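Local coordinates for protein CopN (Chlamydia pneumoniae, PDB 4NRH) that probably acts as a type III secretion gatekeeper that, together with its chaperone partner, directs the secretion of translocators, at residues I236-E248 / Q289-V301. Residues are numbered along the deposited sequence; the frame is centred on the assembly and turned at random.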
# COMPACT_ATOMS: atom_id res chain seq x y z
N ILE A 236 -15.19 -5.25 10.54
CA ILE A 236 -14.61 -6.25 11.42
C ILE A 236 -13.10 -6.07 11.54
O ILE A 236 -12.54 -6.16 12.64
CB ILE A 236 -14.94 -7.67 10.93
CG1 ILE A 236 -16.45 -7.93 11.04
CG2 ILE A 236 -14.19 -8.70 11.73
CD1 ILE A 236 -16.86 -9.32 10.61
N ILE A 237 -12.44 -5.81 10.42
CA ILE A 237 -11.00 -5.56 10.42
C ILE A 237 -10.64 -4.32 11.23
O ILE A 237 -9.66 -4.31 11.98
CB ILE A 237 -10.45 -5.40 8.98
CG1 ILE A 237 -10.40 -6.75 8.27
CG2 ILE A 237 -9.06 -4.78 8.99
CD1 ILE A 237 -9.76 -6.69 6.91
N ASN A 238 -11.47 -3.29 11.11
CA ASN A 238 -11.22 -2.02 11.80
C ASN A 238 -11.64 -2.07 13.27
O ASN A 238 -11.56 -1.06 13.98
CB ASN A 238 -11.94 -0.88 11.08
CG ASN A 238 -11.19 -0.39 9.86
OD1 ASN A 238 -10.42 0.57 9.94
ND2 ASN A 238 -11.40 -1.05 8.73
N ASP A 239 -12.09 -3.24 13.72
CA ASP A 239 -12.36 -3.45 15.14
C ASP A 239 -11.08 -3.93 15.81
O ASP A 239 -10.62 -5.04 15.58
CB ASP A 239 -13.49 -4.48 15.32
CG ASP A 239 -13.96 -4.59 16.76
OD1 ASP A 239 -13.27 -4.09 17.67
OD2 ASP A 239 -15.03 -5.19 16.98
N LYS A 240 -10.51 -3.07 16.64
CA LYS A 240 -9.19 -3.32 17.21
C LYS A 240 -9.20 -4.34 18.35
O LYS A 240 -8.15 -4.79 18.80
CB LYS A 240 -8.58 -2.00 17.71
CG LYS A 240 -8.63 -0.88 16.67
CD LYS A 240 -7.94 -1.28 15.38
CE LYS A 240 -7.76 -0.09 14.45
NZ LYS A 240 -9.05 0.53 14.08
N PHE A 241 -10.39 -4.71 18.81
CA PHE A 241 -10.54 -5.76 19.82
C PHE A 241 -11.59 -6.79 19.40
O PHE A 241 -12.68 -6.83 19.97
CB PHE A 241 -10.90 -5.18 21.18
CG PHE A 241 -9.92 -4.16 21.69
CD1 PHE A 241 -8.66 -4.56 22.12
CD2 PHE A 241 -10.25 -2.82 21.76
CE1 PHE A 241 -7.75 -3.64 22.59
CE2 PHE A 241 -9.34 -1.89 22.23
CZ PHE A 241 -8.09 -2.30 22.65
N PRO A 242 -11.27 -7.62 18.40
CA PRO A 242 -12.23 -8.58 17.85
C PRO A 242 -12.59 -9.70 18.83
O PRO A 242 -11.72 -10.21 19.53
CB PRO A 242 -11.51 -9.15 16.63
CG PRO A 242 -10.06 -9.01 16.96
CD PRO A 242 -9.96 -7.72 17.73
N THR A 243 -13.87 -10.06 18.87
CA THR A 243 -14.32 -11.23 19.61
C THR A 243 -15.15 -12.11 18.69
O THR A 243 -15.67 -11.64 17.67
CB THR A 243 -15.16 -10.84 20.85
OG1 THR A 243 -16.37 -10.21 20.43
CG2 THR A 243 -14.38 -9.90 21.76
N ALA A 244 -15.28 -13.38 19.05
CA ALA A 244 -16.08 -14.32 18.26
C ALA A 244 -17.54 -13.89 18.21
O ALA A 244 -18.20 -14.03 17.18
CB ALA A 244 -15.95 -15.73 18.84
N SER A 245 -18.03 -13.37 19.33
CA SER A 245 -19.41 -12.90 19.43
C SER A 245 -19.70 -11.76 18.45
O SER A 245 -20.70 -11.79 17.74
CB SER A 245 -19.71 -12.45 20.85
OG SER A 245 -19.70 -13.54 21.75
N LYS A 246 -18.83 -10.76 18.43
CA LYS A 246 -19.01 -9.59 17.58
C LYS A 246 -18.94 -9.96 16.10
O LYS A 246 -19.70 -9.44 15.28
CB LYS A 246 -17.97 -8.52 17.90
CG LYS A 246 -18.25 -7.76 19.19
CD LYS A 246 -17.28 -6.60 19.37
CE LYS A 246 -15.86 -7.09 19.57
NZ LYS A 246 -14.91 -5.96 19.81
N VAL A 247 -18.02 -10.86 15.76
CA VAL A 247 -17.87 -11.32 14.39
C VAL A 247 -19.10 -12.10 13.95
O VAL A 247 -19.61 -11.91 12.84
CB VAL A 247 -16.61 -12.20 14.23
CG1 VAL A 247 -16.59 -12.86 12.86
CG2 VAL A 247 -15.36 -11.38 14.45
N GLU A 248 -19.60 -12.97 14.83
CA GLU A 248 -20.78 -13.77 14.53
C GLU A 248 -22.01 -12.88 14.36
O GLU A 248 -22.82 -13.10 13.45
CB GLU A 248 -21.03 -14.80 15.64
CG GLU A 248 -22.27 -15.65 15.41
CD GLU A 248 -22.54 -16.61 16.55
OE1 GLU A 248 -21.70 -16.69 17.48
OE2 GLU A 248 -23.59 -17.29 16.53
N GLN A 289 -5.20 -12.40 15.47
CA GLN A 289 -6.30 -12.48 16.42
C GLN A 289 -7.65 -12.56 15.73
O GLN A 289 -8.56 -13.25 16.20
CB GLN A 289 -6.27 -11.28 17.37
CG GLN A 289 -7.27 -11.38 18.51
CD GLN A 289 -7.05 -10.32 19.58
OE1 GLN A 289 -6.39 -9.31 19.34
NE2 GLN A 289 -7.60 -10.55 20.76
N LEU A 290 -7.79 -11.87 14.60
CA LEU A 290 -9.04 -11.89 13.85
C LEU A 290 -9.27 -13.26 13.24
O LEU A 290 -10.40 -13.75 13.22
CB LEU A 290 -9.04 -10.81 12.76
CG LEU A 290 -10.34 -10.74 11.96
CD1 LEU A 290 -11.51 -10.62 12.91
CD2 LEU A 290 -10.31 -9.57 10.99
N GLY A 291 -8.20 -13.87 12.75
CA GLY A 291 -8.25 -15.23 12.23
C GLY A 291 -8.75 -16.19 13.30
O GLY A 291 -9.59 -17.05 13.03
N ALA A 292 -8.22 -16.04 14.51
CA ALA A 292 -8.62 -16.84 15.65
C ALA A 292 -10.11 -16.68 15.96
O ALA A 292 -10.81 -17.67 16.20
CB ALA A 292 -7.79 -16.49 16.87
N MET A 293 -10.58 -15.44 15.97
CA MET A 293 -11.96 -15.15 16.34
C MET A 293 -12.95 -15.66 15.30
O MET A 293 -14.04 -16.11 15.65
CB MET A 293 -12.15 -13.64 16.54
CG MET A 293 -11.37 -13.07 17.71
SD MET A 293 -11.63 -13.99 19.25
CE MET A 293 -10.04 -14.78 19.45
N ILE A 294 -12.58 -15.60 14.03
CA ILE A 294 -13.41 -16.16 12.96
C ILE A 294 -13.47 -17.68 13.11
O ILE A 294 -14.53 -18.28 12.96
CB ILE A 294 -12.88 -15.78 11.56
CG1 ILE A 294 -12.98 -14.27 11.34
CG2 ILE A 294 -13.67 -16.51 10.48
CD1 ILE A 294 -12.33 -13.80 10.07
N ALA A 295 -12.32 -18.28 13.40
CA ALA A 295 -12.25 -19.71 13.66
C ALA A 295 -13.12 -20.10 14.85
O ALA A 295 -13.81 -21.12 14.83
CB ALA A 295 -10.80 -20.13 13.89
N ASN A 296 -13.08 -19.27 15.89
CA ASN A 296 -13.90 -19.49 17.08
C ASN A 296 -15.38 -19.33 16.77
O ASN A 296 -16.21 -20.07 17.29
CB ASN A 296 -13.49 -18.53 18.20
CG ASN A 296 -12.14 -18.87 18.79
OD1 ASN A 296 -11.47 -19.81 18.35
ND2 ASN A 296 -11.73 -18.12 19.81
N ALA A 297 -15.70 -18.34 15.94
CA ALA A 297 -17.09 -18.09 15.55
C ALA A 297 -17.66 -19.26 14.77
O ALA A 297 -18.81 -19.65 14.97
CB ALA A 297 -17.18 -16.81 14.72
N LEU A 298 -16.85 -19.83 13.88
CA LEU A 298 -17.24 -21.02 13.12
C LEU A 298 -17.60 -22.19 14.02
O LEU A 298 -18.58 -22.89 13.78
CB LEU A 298 -16.12 -21.42 12.16
CG LEU A 298 -16.02 -20.64 10.85
CD1 LEU A 298 -14.67 -20.89 10.19
CD2 LEU A 298 -17.15 -21.03 9.92
N ASP A 299 -16.80 -22.40 15.06
CA ASP A 299 -17.02 -23.50 16.00
C ASP A 299 -18.30 -23.30 16.80
O ASP A 299 -19.09 -24.23 16.97
CB ASP A 299 -15.83 -23.64 16.94
CG ASP A 299 -14.56 -24.08 16.22
OD1 ASP A 299 -14.68 -24.73 15.16
OD2 ASP A 299 -13.46 -23.77 16.71
N ALA A 300 -18.51 -22.08 17.29
CA ALA A 300 -19.70 -21.73 18.06
C ALA A 300 -20.98 -21.91 17.25
O ALA A 300 -22.00 -22.36 17.77
CB ALA A 300 -19.59 -20.31 18.58
N VAL A 301 -20.91 -21.55 15.97
CA VAL A 301 -22.08 -21.59 15.09
C VAL A 301 -22.52 -23.02 14.76
O VAL A 301 -23.71 -23.31 14.71
CB VAL A 301 -21.80 -20.82 13.78
CG1 VAL A 301 -22.83 -21.16 12.71
CG2 VAL A 301 -21.79 -19.32 14.04
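Leu-290 centres an apolar packing contact in which helix 284-301 lies against the link between helix 226-237 and helix 244-255, within the third helical domain of CopN. Its CG stands anti to the backbone N (chi1 -178°), which carries both methyls across to the link: CD1 meets Ile-236 CG2 at 3.5 Å and CD2 meets Ile-237 CG1 at 3.9 Å, each isoleucine crossing it at about a right angle. From the other end of the link, Pro-242 lays CB 4.0 Å from Leu-290 CD1. Met-293 bends beside the Pro-242 backbone, its CG 3.4 Å from Pro-242 O and its SD 3.7 Å from Ala-244 N. The backbones run close where Ala-244 faces Met-293, CA to CA 4.6 Å. One turn on, Ala-297 puts CB 3.8 Å from Ala-244 O. Val-247, whose side chain leaves the backbone toward 289-301, sets CG1 against Ile-294 CG1 and also touches Leu-266 of helix 259-272. At the far end the extended Glu-248 slants past Val-301 CG2 while its carboxylate pairs with Arg-252. Thr-243 is the N-cap of helix 244-255, its OG1 accepting from Lys-246 N. Segment 244-248 crosses 289-301 steeply, at -73°: a helix-loop-helix pair packed across a later helix, in an all-helical domain.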